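Local coordinates for putative iron-uptake ABC transport system,periplasmic iron-binding protein (Campylobacter jejuni, PDB 3E13) that binds ferric iron in the periplasm and probably delivers it to an ABC transporter for uptake into the cell, at residues 5-10 / 41-46; 15-20 / 263-268; 83-88 / 95-100; 144-149 / 230-235. All coordinates share one frame; numbering follows the deposited sequence.

Interaction 1: residues 5-10 / 41-46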
loop_
_atom_site.group_PDB
_atom_site.type_symbol
_atom_site.label_atom_id
_atom_site.label_comp_id
_atom_site.label_asym_id
_atom_site.label_seq_id
_atom_site.Cartn_x
_atom_site.Cartn_y
_atom_site.Cartn_z
ATOM N N ASN A 5 -14.179 5.882 16.421
ATOM C CA ASN A 5 -13.997 4.474 16.142
ATOM C C ASN A 5 -13.335 4.234 14.776
ATOM O O ASN A 5 -13.921 4.568 13.749
ATOM C CB ASN A 5 -15.367 3.810 16.206
ATOM C CG ASN A 5 -15.979 3.899 17.628
ATOM O OD1 ASN A 5 -15.292 3.589 18.607
ATOM N ND2 ASN A 5 -17.223 4.314 17.731
ATOM N N ILE A 6 -12.089 3.764 14.787
ATOM C CA ILE A 6 -11.308 3.554 13.575
ATOM C C ILE A 6 -11.188 2.066 13.281
ATOM O O ILE A 6 -10.758 1.314 14.150
ATOM C CB ILE A 6 -9.906 4.151 13.759
ATOM C CG1 ILE A 6 -10.037 5.653 13.996
ATOM C CG2 ILE A 6 -9.011 3.777 12.570
ATOM C CD1 ILE A 6 -8.717 6.424 14.077
ATOM N N TYR A 7 -11.583 1.672 12.077
ATOM C CA TYR A 7 -11.331 0.355 11.515
ATOM C C TYR A 7 -10.159 0.531 10.531
ATOM O O TYR A 7 -10.302 1.219 9.546
ATOM C CB TYR A 7 -12.567 -0.138 10.746
ATOM C CG TYR A 7 -13.699 -0.723 11.583
ATOM C CD1 TYR A 7 -13.820 -0.469 12.924
ATOM C CD2 TYR A 7 -14.705 -1.413 10.972
ATOM C CE1 TYR A 7 -14.921 -0.985 13.688
ATOM C CE2 TYR A 7 -15.787 -1.937 11.700
ATOM C CZ TYR A 7 -15.898 -1.699 13.042
ATOM O OH TYR A 7 -17.010 -2.173 13.739
ATOM N N SER A 8 -9.031 -0.104 10.817
ATOM C CA SER A 8 -7.803 0.098 10.070
ATOM C C SER A 8 -7.158 -1.160 9.560
ATOM O O SER A 8 -6.941 -2.108 10.314
ATOM C CB SER A 8 -6.793 0.854 10.912
ATOM O OG SER A 8 -5.562 0.977 10.172
ATOM N N ALA A 9 -6.868 -1.169 8.260
ATOM C CA ALA A 9 -6.119 -2.222 7.630
ATOM C C ALA A 9 -4.638 -1.857 7.460
ATOM O O ALA A 9 -3.904 -2.585 6.838
ATOM C CB ALA A 9 -6.756 -2.626 6.290
ATOM N N ARG A 10 -4.229 -0.721 8.020
ATOM C CA ARG A 10 -2.810 -0.434 8.214
ATOM C C ARG A 10 -2.254 -1.416 9.272
ATOM O O ARG A 10 -3.022 -2.159 9.922
ATOM C CB ARG A 10 -2.583 1.034 8.573
ATOM C CG ARG A 10 -2.689 1.927 7.365
ATOM C CD ARG A 10 -2.529 3.403 7.668
ATOM N NE ARG A 10 -1.254 3.754 8.283
ATOM C CZ ARG A 10 -0.133 4.150 7.587
ATOM N NH1 ARG A 10 -0.117 4.228 6.255
ATOM N NH2 ARG A 10 0.958 4.495 8.281
ATOM N N ILE A 41 -14.005 -4.877 5.526
ATOM C CA ILE A 41 -15.042 -4.547 4.556
ATOM C C ILE A 41 -16.270 -5.456 4.752
ATOM O O ILE A 41 -17.373 -4.976 4.729
ATOM C CB ILE A 41 -14.502 -4.643 3.150
ATOM C CG1 ILE A 41 -13.487 -3.515 2.945
ATOM C CG2 ILE A 41 -15.576 -4.573 2.140
ATOM C CD1 ILE A 41 -12.671 -3.650 1.700
ATOM N N LYS A 42 -16.023 -6.722 4.987
ATOM C CA LYS A 42 -17.126 -7.659 5.247
ATOM C C LYS A 42 -17.874 -7.238 6.508
ATOM O O LYS A 42 -19.127 -7.197 6.550
ATOM C CB LYS A 42 -16.577 -9.065 5.388
ATOM C CG LYS A 42 -17.640 -10.122 5.645
ATOM C CD LYS A 42 -17.166 -11.530 5.223
ATOM C CE LYS A 42 -18.159 -12.156 4.222
ATOM N NZ LYS A 42 -19.584 -11.782 4.522
ATOM N N ARG A 43 -17.100 -6.910 7.543
ATOM C CA ARG A 43 -17.680 -6.447 8.788
ATOM C C ARG A 43 -18.493 -5.167 8.618
ATOM O O ARG A 43 -19.602 -5.025 9.144
ATOM C CB ARG A 43 -16.557 -6.240 9.779
ATOM C CG ARG A 43 -16.915 -5.788 11.100
ATOM C CD ARG A 43 -15.764 -5.999 12.099
ATOM N NE ARG A 43 -16.096 -5.388 13.360
ATOM C CZ ARG A 43 -15.297 -5.320 14.405
ATOM N NH1 ARG A 43 -14.086 -5.824 14.367
ATOM N NH2 ARG A 43 -15.734 -4.737 15.485
ATOM N N LEU A 44 -17.932 -4.167 7.928
ATOM C CA LEU A 44 -18.708 -2.981 7.654
ATOM C C LEU A 44 -20.019 -3.244 6.905
ATOM O O LEU A 44 -21.036 -2.590 7.164
ATOM C CB LEU A 44 -17.864 -1.968 6.885
ATOM C CG LEU A 44 -16.772 -1.258 7.696
ATOM C CD1 LEU A 44 -15.771 -0.570 6.745
ATOM C CD2 LEU A 44 -17.405 -0.266 8.640
ATOM N N SER A 45 -19.983 -4.155 5.939
ATOM C CA SER A 45 -21.185 -4.532 5.183
ATOM C C SER A 45 -22.243 -5.165 6.067
ATOM O O SER A 45 -23.406 -4.771 5.953
ATOM C CB SER A 45 -20.868 -5.439 3.985
ATOM O OG SER A 45 -20.134 -4.724 2.995
ATOM N N LEU A 46 -21.846 -6.139 6.896
ATOM C CA LEU A 46 -22.781 -6.815 7.800
ATOM C C LEU A 46 -23.306 -5.911 8.902
ATOM O O LEU A 46 -24.474 -5.980 9.263
ATOM C CB LEU A 46 -22.148 -8.077 8.388
ATOM C CG LEU A 46 -22.000 -9.183 7.344
ATOM C CD1 LEU A 46 -21.026 -10.222 7.860
ATOM C CD2 LEU A 46 -23.360 -9.788 6.890
#

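Interaction 2: residues 15-20 / 263-268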
loop_
_atom_site.group_PDB
_atom_site.type_symbol
_atom_site.label_atom_id
_atom_site.label_comp_id
_atom_site.label_asym_id
_atom_site.label_seq_id
_atom_site.Cartn_x
_atom_site.Cartn_y
_atom_site.Cartn_z
ATOM N N ASP A 15 1.613 4.211 13.650
ATOM C CA ASP A 15 0.259 4.702 13.776
ATOM C C ASP A 15 -0.149 4.931 15.229
ATOM O O ASP A 15 -0.973 5.821 15.493
ATOM C CB ASP A 15 -0.686 3.707 13.130
ATOM C CG ASP A 15 -0.528 3.690 11.643
ATOM O OD1 ASP A 15 -1.384 3.097 10.939
ATOM O OD2 ASP A 15 0.358 4.361 11.100
ATOM N N PHE A 16 0.377 4.107 16.124
ATOM C CA PHE A 16 0.041 4.241 17.560
ATOM C C PHE A 16 0.452 5.599 18.086
ATOM O O PHE A 16 -0.325 6.249 18.825
ATOM C CB PHE A 16 0.673 3.162 18.392
ATOM C CG PHE A 16 0.193 1.762 18.074
ATOM C CD1 PHE A 16 1.116 0.709 18.003
ATOM C CD2 PHE A 16 -1.147 1.482 17.900
ATOM C CE1 PHE A 16 0.699 -0.595 17.722
ATOM C CE2 PHE A 16 -1.581 0.167 17.603
ATOM C CZ PHE A 16 -0.650 -0.861 17.532
ATOM N N GLU A 17 1.639 6.054 17.682
ATOM C CA GLU A 17 2.135 7.376 18.059
ATOM C C GLU A 17 1.190 8.461 17.518
ATOM O O GLU A 17 0.883 9.468 18.210
ATOM C CB GLU A 17 3.573 7.639 17.557
ATOM C CG GLU A 17 3.988 9.120 17.698
ATOM C CD GLU A 17 5.424 9.524 17.294
ATOM O OE1 GLU A 17 6.056 8.870 16.458
ATOM O OE2 GLU A 17 5.908 10.557 17.827
ATOM N N ILE A 18 0.791 8.308 16.249
ATOM C CA ILE A 18 -0.070 9.300 15.603
ATOM C C ILE A 18 -1.390 9.415 16.339
ATOM O O ILE A 18 -1.885 10.497 16.576
ATOM C CB ILE A 18 -0.260 8.941 14.078
ATOM C CG1 ILE A 18 1.102 9.079 13.372
ATOM C CG2 ILE A 18 -1.407 9.704 13.482
ATOM C CD1 ILE A 18 1.123 8.610 11.957
ATOM N N ILE A 19 -1.940 8.281 16.742
ATOM C CA ILE A 19 -3.217 8.264 17.380
ATOM C C ILE A 19 -3.108 8.927 18.759
ATOM O O ILE A 19 -3.966 9.708 19.128
ATOM C CB ILE A 19 -3.771 6.819 17.429
ATOM C CG1 ILE A 19 -4.272 6.411 16.006
ATOM C CG2 ILE A 19 -4.860 6.714 18.487
ATOM C CD1 ILE A 19 -4.399 4.922 15.823
ATOM N N LYS A 20 -2.037 8.652 19.482
ATOM C CA LYS A 20 -1.798 9.272 20.791
ATOM C C LYS A 20 -1.712 10.759 20.659
ATOM O O LYS A 20 -2.327 11.513 21.444
ATOM C CB LYS A 20 -0.496 8.749 21.390
ATOM C CG LYS A 20 -0.610 7.431 22.090
ATOM C CD LYS A 20 0.589 7.260 23.056
ATOM C CE LYS A 20 1.286 5.919 22.866
ATOM N NZ LYS A 20 2.203 5.659 24.008
ATOM N N GLN A 263 2.348 14.133 8.697
ATOM C CA GLN A 263 2.953 13.770 7.432
ATOM C C GLN A 263 4.449 13.564 7.591
ATOM O O GLN A 263 5.035 12.673 6.987
ATOM C CB GLN A 263 2.624 14.805 6.368
ATOM C CG GLN A 263 1.150 14.796 6.010
ATOM C CD GLN A 263 0.851 13.788 4.953
ATOM O OE1 GLN A 263 1.437 13.824 3.880
ATOM N NE2 GLN A 263 -0.009 12.840 5.273
ATOM N N LYS A 264 5.080 14.386 8.440
ATOM C CA LYS A 264 6.496 14.186 8.740
ATOM C C LYS A 264 6.759 12.838 9.471
ATOM O O LYS A 264 7.711 12.134 9.144
ATOM C CB LYS A 264 7.080 15.379 9.510
ATOM C CG LYS A 264 8.648 15.305 9.561
ATOM C CD LYS A 264 9.313 15.011 8.206
ATOM C CE LYS A 264 10.760 15.509 8.113
ATOM N NZ LYS A 264 11.554 14.700 7.193
ATOM N N ILE A 265 5.920 12.461 10.416
ATOM C CA ILE A 265 6.084 11.173 11.087
ATOM C C ILE A 265 5.927 10.026 10.090
ATOM O O ILE A 265 6.633 9.024 10.141
ATOM C CB ILE A 265 5.082 11.041 12.231
ATOM C CG1 ILE A 265 5.450 12.027 13.361
ATOM C CG2 ILE A 265 4.949 9.562 12.700
ATOM C CD1 ILE A 265 4.448 12.009 14.455
ATOM N N LEU A 266 4.979 10.161 9.182
ATOM C CA LEU A 266 4.741 9.090 8.210
ATOM C C LEU A 266 5.972 8.823 7.353
ATOM O O LEU A 266 6.230 7.673 7.014
ATOM C CB LEU A 266 3.526 9.412 7.377
ATOM C CG LEU A 266 2.167 9.261 8.119
ATOM C CD1 LEU A 266 1.067 10.030 7.427
ATOM C CD2 LEU A 266 1.800 7.826 8.281
ATOM N N THR A 267 6.753 9.863 7.015
ATOM C CA THR A 267 7.991 9.602 6.285
ATOM C C THR A 267 9.189 9.297 7.208
ATOM O O THR A 267 10.012 8.431 6.895
ATOM C CB THR A 267 8.257 10.724 5.256
ATOM O OG1 THR A 267 9.327 10.351 4.390
ATOM C CG2 THR A 267 8.699 12.041 5.889
ATOM N N ASP A 268 9.259 9.958 8.359
ATOM C CA ASP A 268 10.380 9.775 9.265
ATOM C C ASP A 268 10.366 8.451 10.043
ATOM O O ASP A 268 11.445 7.877 10.318
ATOM C CB ASP A 268 10.492 10.917 10.243
ATOM C CG ASP A 268 11.100 12.162 9.627
ATOM O OD1 ASP A 268 11.327 12.305 8.371
ATOM O OD2 ASP A 268 11.327 13.121 10.387
#

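Interaction 3: residues 83-88 / 95-100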
loop_
_atom_site.group_PDB
_atom_site.type_symbol
_atom_site.label_atom_id
_atom_site.label_comp_id
_atom_site.label_asym_id
_atom_site.label_seq_id
_atom_site.Cartn_x
_atom_site.Cartn_y
_atom_site.Cartn_z
ATOM N N GLU A 83 -6.919 21.279 -0.075
ATOM C CA GLU A 83 -5.753 22.163 -0.299
ATOM C C GLU A 83 -4.462 21.372 -0.345
ATOM O O GLU A 83 -3.525 21.669 -1.120
ATOM C CB GLU A 83 -5.667 23.229 0.768
ATOM C CG GLU A 83 -4.459 24.169 0.548
ATOM C CD GLU A 83 -4.645 25.534 1.100
ATOM O OE1 GLU A 83 -5.792 26.044 1.058
ATOM O OE2 GLU A 83 -3.636 26.088 1.613
ATOM N N PHE A 84 -4.391 20.355 0.473
ATOM C CA PHE A 84 -3.126 19.672 0.648
ATOM C C PHE A 84 -3.026 18.321 -0.051
ATOM O O PHE A 84 -1.923 17.800 -0.198
ATOM C CB PHE A 84 -2.772 19.588 2.137
ATOM C CG PHE A 84 -2.480 20.924 2.741
ATOM C CD1 PHE A 84 -3.265 21.455 3.746
ATOM C CD2 PHE A 84 -1.433 21.675 2.249
ATOM C CE1 PHE A 84 -3.025 22.728 4.246
ATOM C CE2 PHE A 84 -1.169 22.885 2.767
ATOM C CZ PHE A 84 -1.974 23.434 3.752
ATOM N N ILE A 85 -4.148 17.721 -0.420
ATOM C CA ILE A 85 -4.119 16.486 -1.234
ATOM C C ILE A 85 -4.390 16.870 -2.678
ATOM O O ILE A 85 -5.452 17.428 -2.973
ATOM C CB ILE A 85 -5.174 15.449 -0.756
ATOM C CG1 ILE A 85 -5.035 15.181 0.742
ATOM C CG2 ILE A 85 -5.051 14.185 -1.583
ATOM C CD1 ILE A 85 -6.101 14.169 1.289
ATOM N N PRO A 86 -3.482 16.541 -3.587
ATOM C CA PRO A 86 -3.744 16.733 -5.006
ATOM C C PRO A 86 -4.976 15.962 -5.443
ATOM O O PRO A 86 -5.227 14.850 -4.929
ATOM C CB PRO A 86 -2.465 16.187 -5.693
ATOM C CG PRO A 86 -1.483 16.144 -4.720
ATOM C CD PRO A 86 -2.160 15.964 -3.357
ATOM N N ALA A 87 -5.749 16.516 -6.380
ATOM C CA ALA A 87 -6.983 15.868 -6.846
ATOM C C ALA A 87 -6.801 14.442 -7.362
ATOM O O ALA A 87 -7.703 13.599 -7.184
ATOM C CB ALA A 87 -7.617 16.713 -7.918
ATOM N N HIS A 88 -5.645 14.123 -7.947
ATOM C CA HIS A 88 -5.387 12.764 -8.458
ATOM C C HIS A 88 -5.167 11.748 -7.345
ATOM O O HIS A 88 -5.012 10.557 -7.605
ATOM C CB HIS A 88 -4.220 12.756 -9.487
ATOM C CG HIS A 88 -2.866 13.027 -8.922
ATOM N ND1 HIS A 88 -2.388 14.306 -8.720
ATOM C CD2 HIS A 88 -1.851 12.192 -8.604
ATOM C CE1 HIS A 88 -1.171 14.237 -8.218
ATOM N NE2 HIS A 88 -0.822 12.965 -8.126
ATOM N N GLU A 95 -15.209 10.633 -1.154
ATOM C CA GLU A 95 -15.417 9.560 -0.180
ATOM C C GLU A 95 -14.132 8.910 0.307
ATOM O O GLU A 95 -14.187 8.179 1.284
ATOM C CB GLU A 95 -16.422 8.498 -0.688
ATOM C CG GLU A 95 -17.769 9.124 -0.974
ATOM C CD GLU A 95 -18.891 8.118 -1.191
ATOM O OE1 GLU A 95 -20.001 8.575 -1.570
ATOM O OE2 GLU A 95 -18.677 6.918 -0.919
ATOM N N TRP A 96 -12.993 9.154 -0.340
ATOM C CA TRP A 96 -11.726 8.570 0.107
ATOM C C TRP A 96 -10.612 9.542 -0.232
ATOM O O TRP A 96 -10.744 10.292 -1.164
ATOM C CB TRP A 96 -11.429 7.179 -0.469
ATOM C CG TRP A 96 -11.420 7.077 -1.937
ATOM C CD1 TRP A 96 -12.421 6.601 -2.702
ATOM C CD2 TRP A 96 -10.371 7.476 -2.843
ATOM N NE1 TRP A 96 -12.083 6.675 -4.032
ATOM C CE2 TRP A 96 -10.830 7.219 -4.149
ATOM C CE3 TRP A 96 -9.090 8.006 -2.680
ATOM C CZ2 TRP A 96 -10.070 7.502 -5.279
ATOM C CZ3 TRP A 96 -8.333 8.282 -3.799
ATOM C CH2 TRP A 96 -8.819 8.028 -5.076
ATOM N N PHE A 97 -9.544 9.472 0.548
ATOM C CA PHE A 97 -8.460 10.508 0.499
ATOM C C PHE A 97 -7.130 9.833 0.828
ATOM O O PHE A 97 -7.031 9.089 1.815
ATOM C CB PHE A 97 -8.713 11.559 1.546
ATOM C CG PHE A 97 -10.002 12.285 1.342
ATOM C CD1 PHE A 97 -11.168 11.766 1.909
ATOM C CD2 PHE A 97 -10.063 13.465 0.625
ATOM C CE1 PHE A 97 -12.414 12.388 1.686
ATOM C CE2 PHE A 97 -11.316 14.129 0.476
ATOM C CZ PHE A 97 -12.478 13.551 0.980
ATOM N N ALA A 98 -6.086 10.069 0.037
ATOM C CA ALA A 98 -4.797 9.443 0.324
ATOM C C ALA A 98 -4.152 10.160 1.515
ATOM O O ALA A 98 -4.258 11.425 1.636
ATOM C CB ALA A 98 -3.868 9.551 -0.855
ATOM N N ILE A 99 -3.465 9.402 2.344
ATOM C CA ILE A 99 -2.624 9.940 3.429
ATOM C C ILE A 99 -1.124 9.743 3.144
ATOM O O ILE A 99 -0.297 10.477 3.690
ATOM C CB ILE A 99 -3.000 9.395 4.808
ATOM C CG1 ILE A 99 -2.824 7.889 4.919
ATOM C CG2 ILE A 99 -4.412 9.763 5.107
ATOM C CD1 ILE A 99 -2.844 7.393 6.364
ATOM N N THR A 100 -0.758 8.765 2.325
ATOM C CA THR A 100 0.621 8.536 1.883
ATOM C C THR A 100 0.634 7.919 0.503
ATOM O O THR A 100 -0.372 7.363 0.045
ATOM C CB THR A 100 1.403 7.557 2.786
ATOM O OG1 THR A 100 0.803 6.259 2.689
ATOM C CG2 THR A 100 1.402 7.906 4.206
#

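Interaction 4: residues 144-149 / 230-235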
loop_
_atom_site.group_PDB
_atom_site.type_symbol
_atom_site.label_atom_id
_atom_site.label_comp_id
_atom_site.label_asym_id
_atom_site.label_seq_id
_atom_site.Cartn_x
_atom_site.Cartn_y
_atom_site.Cartn_z
ATOM N N SER A 144 -1.028 -7.094 -3.895
ATOM C CA SER A 144 -0.927 -7.969 -5.048
ATOM C C SER A 144 -2.090 -7.752 -5.978
ATOM O O SER A 144 -1.903 -7.711 -7.202
ATOM C CB SER A 144 -0.940 -9.464 -4.627
ATOM O OG SER A 144 0.135 -9.783 -3.779
ATOM N N LYS A 145 -3.286 -7.630 -5.409
ATOM C CA LYS A 145 -4.513 -7.393 -6.182
ATOM C C LYS A 145 -4.407 -6.068 -6.938
ATOM O O LYS A 145 -4.719 -6.006 -8.110
ATOM C CB LYS A 145 -5.706 -7.387 -5.287
ATOM C CG LYS A 145 -5.990 -8.755 -4.773
ATOM C CD LYS A 145 -7.249 -8.841 -3.999
ATOM C CE LYS A 145 -7.180 -8.131 -2.704
ATOM N NZ LYS A 145 -8.433 -8.420 -1.822
ATOM N N THR A 146 -3.931 -5.028 -6.277
ATOM C CA THR A 146 -3.845 -3.726 -6.897
ATOM C C THR A 146 -2.741 -3.638 -7.927
ATOM O O THR A 146 -2.932 -3.028 -8.960
ATOM C CB THR A 146 -3.760 -2.631 -5.847
ATOM O OG1 THR A 146 -5.015 -2.621 -5.121
ATOM C CG2 THR A 146 -3.580 -1.246 -6.493
ATOM N N LEU A 147 -1.621 -4.306 -7.707
ATOM C CA LEU A 147 -0.611 -4.382 -8.732
ATOM C C LEU A 147 -1.160 -5.029 -10.006
ATOM O O LEU A 147 -0.951 -4.539 -11.103
ATOM C CB LEU A 147 0.650 -5.077 -8.224
ATOM C CG LEU A 147 1.802 -5.348 -9.193
ATOM C CD1 LEU A 147 2.355 -4.007 -9.737
ATOM C CD2 LEU A 147 2.901 -6.117 -8.490
ATOM N N LEU A 148 -1.870 -6.168 -9.877
ATOM C CA LEU A 148 -2.402 -6.823 -11.045
ATOM C C LEU A 148 -3.457 -5.959 -11.734
ATOM O O LEU A 148 -3.507 -5.874 -12.958
ATOM C CB LEU A 148 -3.011 -8.169 -10.680
ATOM C CG LEU A 148 -3.540 -8.944 -11.890
ATOM C CD1 LEU A 148 -2.480 -9.244 -12.879
ATOM C CD2 LEU A 148 -4.160 -10.258 -11.399
ATOM N N ALA A 149 -4.289 -5.303 -10.952
ATOM C CA ALA A 149 -5.261 -4.346 -11.487
ATOM C C ALA A 149 -4.575 -3.257 -12.320
ATOM O O ALA A 149 -5.090 -2.862 -13.355
ATOM C CB ALA A 149 -6.084 -3.751 -10.388
ATOM N N GLY A 230 6.854 3.927 -15.967
ATOM C CA GLY A 230 7.222 4.158 -14.582
ATOM C C GLY A 230 6.594 3.177 -13.605
ATOM O O GLY A 230 5.789 2.283 -13.951
ATOM N N THR A 231 6.992 3.374 -12.356
ATOM C CA THR A 231 6.760 2.416 -11.295
ATOM C C THR A 231 5.340 2.561 -10.725
ATOM O O THR A 231 4.777 3.653 -10.598
ATOM C CB THR A 231 7.860 2.708 -10.220
ATOM O OG1 THR A 231 9.166 2.327 -10.734
ATOM C CG2 THR A 231 7.589 1.923 -8.908
ATOM N N HIS A 232 4.793 1.419 -10.296
ATOM C CA HIS A 232 3.505 1.342 -9.625
ATOM C C HIS A 232 3.499 2.051 -8.271
ATOM O O HIS A 232 4.283 1.747 -7.408
ATOM C CB HIS A 232 3.115 -0.120 -9.417
ATOM C CG HIS A 232 1.758 -0.301 -8.812
ATOM N ND1 HIS A 232 1.535 -0.846 -7.552
ATOM C CD2 HIS A 232 0.550 0.020 -9.301
ATOM C CE1 HIS A 232 0.227 -0.884 -7.329
ATOM N NE2 HIS A 232 -0.393 -0.382 -8.379
ATOM N N ILE A 233 2.644 3.062 -8.186
ATOM C CA ILE A 233 2.338 3.779 -6.967
ATOM C C ILE A 233 0.966 3.316 -6.449
ATOM O O ILE A 233 -0.006 3.174 -7.231
ATOM C CB ILE A 233 2.283 5.287 -7.267
ATOM C CG1 ILE A 233 3.663 5.778 -7.762
ATOM C CG2 ILE A 233 1.850 6.055 -6.052
ATOM C CD1 ILE A 233 4.722 5.670 -6.791
ATOM N N ASN A 234 0.890 3.069 -5.139
ATOM C CA ASN A 234 -0.353 2.809 -4.436
ATOM C C ASN A 234 -0.399 3.797 -3.276
ATOM O O ASN A 234 0.606 4.486 -2.981
ATOM C CB ASN A 234 -0.379 1.339 -3.957
ATOM C CG ASN A 234 -1.781 0.827 -3.610
ATOM O OD1 ASN A 234 -2.765 1.579 -3.513
ATOM N ND2 ASN A 234 -1.884 -0.494 -3.436
ATOM N N ILE A 235 -1.571 3.986 -2.681
ATOM C CA ILE A 235 -1.729 4.861 -1.528
ATOM C C ILE A 235 -2.180 4.112 -0.307
ATOM O O ILE A 235 -2.819 3.090 -0.428
ATOM C CB ILE A 235 -2.743 6.014 -1.842
ATOM C CG1 ILE A 235 -4.163 5.457 -2.204
ATOM C CG2 ILE A 235 -2.123 6.918 -2.926
ATOM C CD1 ILE A 235 -5.299 6.461 -2.080
#

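Interaction 1: residues 5-10 / 41-46
Tyr7 sets its ring beside the backbone nitrogen (chi1 -80°), which swings the phenol out of strand 5-8 toward helix 41-46, and Arg43 reaches in from the helix with CG anti to its N (chi1 -179°) and a chain extended as far as NE. The two side chains cross at about a right angle. The guanidinium turns one face to the far end of the ring, with Arg43 NE 3.7 Å from Tyr7 CZ, yet the two planes stand 52° apart, so the groups do not lie flat on each other. Arg43 NE and Tyr7 OH are 3.4 Å apart, but the firmer polar partner of both is Glu47, one helical turn on: its carboxylate makes a salt bridge with Arg43 NE and a hydrogen bond with Tyr7 OH. Nearer the root of the ring, Leu44 slides past in the opposite direction and brings its CD2 to 3.7 Å from Tyr7 CD2. Leu40 of the same helix also touches the tyrosine. Helix 37-47 thus packs over strand 3-8, which lies between its parallel partners 29-34 and 55-58, as part of the beta-alpha-beta crossover that links those two strands.

Interaction 2: residues 15-20 / 263-268
Ile18 meets Ile265 and Leu266 in the apolar centre of this helix pair. Its CG1 lies 3.9 Å from Ile265 CG2 as the two isoleucines slide past each other in opposite directions, and its tip turns to the next residue, where Ile18 CD1 is 3.8 Å from Leu266 CD2 and the side chains cross at about a right angle. Glu17 closes the more exposed side. With CG anti to the backbone N (chi1 168°) and the chain extended beyond it, the glutamate lays its carboxylate carbon against the other branch of Ile265, Glu17 CD being 3.9 Å from Ile265 CD1. This contact is van der Waals, the acid's flat end lying against the methyl.

Around this first shell lie polar links on both helices. Lys264 NZ and Asp268 OD1 form a salt bridge of 2.7 Å along the outer side of helix 263-268, while Thr267 OG1 bonds to the carbonyl of Glu272. On the first helix, Asp15 holds Arg10 by a salt bridge, and that arginine in turn touches Leu266. The helix axes run nearly antiparallel, 165° between their directions, and approach to 10.5 Å. This antiparallel helix packing, joining an early and a late segment of the solute-binding fold, lies near the ferric site, the Leu266 side chain being about 7 Å from that of the iron ligand Tyr12 and about 11 Å from the iron.

Interaction 3: residues 83-88 / 95-100
Phe97 is approached obliquely by Ile85, whose CD1 lies 4.1 Å from the ring atom CD2 of Phe97 and closer, at 3.7 Å, to Phe97 CB; the contact is thus made mainly at the root of the aromatic side chain, with the two side chains crossing at about a right angle. Met254 of helix 247-257 also packs against Phe97. Phe84, a ring off the contact, has Glu83 CG 4.0 Å above its centre and makes a cation-pi contact with Arg276.

Ile85 is where helix 79-84 comes undone. Its CG1 stands beside the backbone nitrogen (chi1 -53°) and the chain runs on nearly straight to CD1 (chi2 178°), which carries the methyl past Phe97 to Ala98, where Ile85 CD1 comes within 3.3 Å of Ala98 O. That carbonyl is buried by a hydrocarbon and has no polar partner in the model. The other backbone polar group of this residue, the N-H of Ala98, is the one that pairs with the backbone of Leu89. Ala98 points its CB toward 83-88 and rests on Ile235.

Beyond it the strand turns a corner at Ile99, where Ile99 and Thr100 both face Ser236 in a classic beta bulge. The contact thus joins the end of helix 79-84 to the start of strand 97-109, antiparallel to 233-241; such a pair is consistent with the antiparallel hinge strands of two-lobed periplasmic binding proteins.

Interaction 4: residues 144-149 / 230-235
Thr146 and Leu147, on the helix that has the iron ligand Tyr143 in its first turn, meet His232 and Asn234 where the chain enters strand 233-241, next to the ferric site. Leu147 lies over one face of the imidazole: its CD1 stands 4.2 Å from the centroid of the His232 ring and 26° off the normal, a CH-pi contact, and its CA lies 3.8 Å above the same face, shifted toward the rim. Thr146 comes from another direction, placing CG2 in the plane of that ring at its edge. The methyl gets there because it is anti to the backbone N, leaving OG1 beside the nitrogen (chi1 -66°). The same methyl also touches the amide of Asn234, with Thr146 CG2 3.6 Å from Asn234 ND2.

Strand 233-241 pairs with 97-109 in an antiparallel pair consistent with the hinge strands of bacterial solute-binding proteins, and the backbones of His232 and Asn234 bond to those of Arg104 and Arg102 across it. The helix packs on this pair through Thr146 and Leu147 and is backed by Trp163, which touches Leu147.

Polar groups meet at Asp60. Its OD2 bonds to both Thr146 OG1 and Asn234 ND2, linking helix and strand through a third segment. The other end of the amide is held too: Asn234 OD1 accepts from the N of Ile61 and from the N of Ile235 at 2.8 Å, the latter with a bent N-H angle of 134°. With both ends bonded, the amide is fixed in its rotation. The side chain of Asn234 is about 4 Å from that of Tyr143 and about 9 Å from the bound iron.

How the interactions relate
From the N terminus, strand 3-8 opens interaction 1 and helix 14-26 opens interaction 2 before residues 41-46 close the first, so these two contacts cross. Interaction 1 closes a short loop within the parallel part of the sheet. Interaction 3 closes a short loop of six residues between 83-88 and 95-100, and interaction 4 closes over the 80 residues between 149 and 230; both are nested in the long loop that interaction 2 closes at 263-268. Arg10 of interaction 1 touches interactions 2 and 3, Gln263 NE2 probably hydrogen-bonds Ile99 O, and Ile235 packs on Ala98. Interactions 1, 3 and 4 all reach the same sheet, and interaction 2 joins helix 14-26 to helix 260-268.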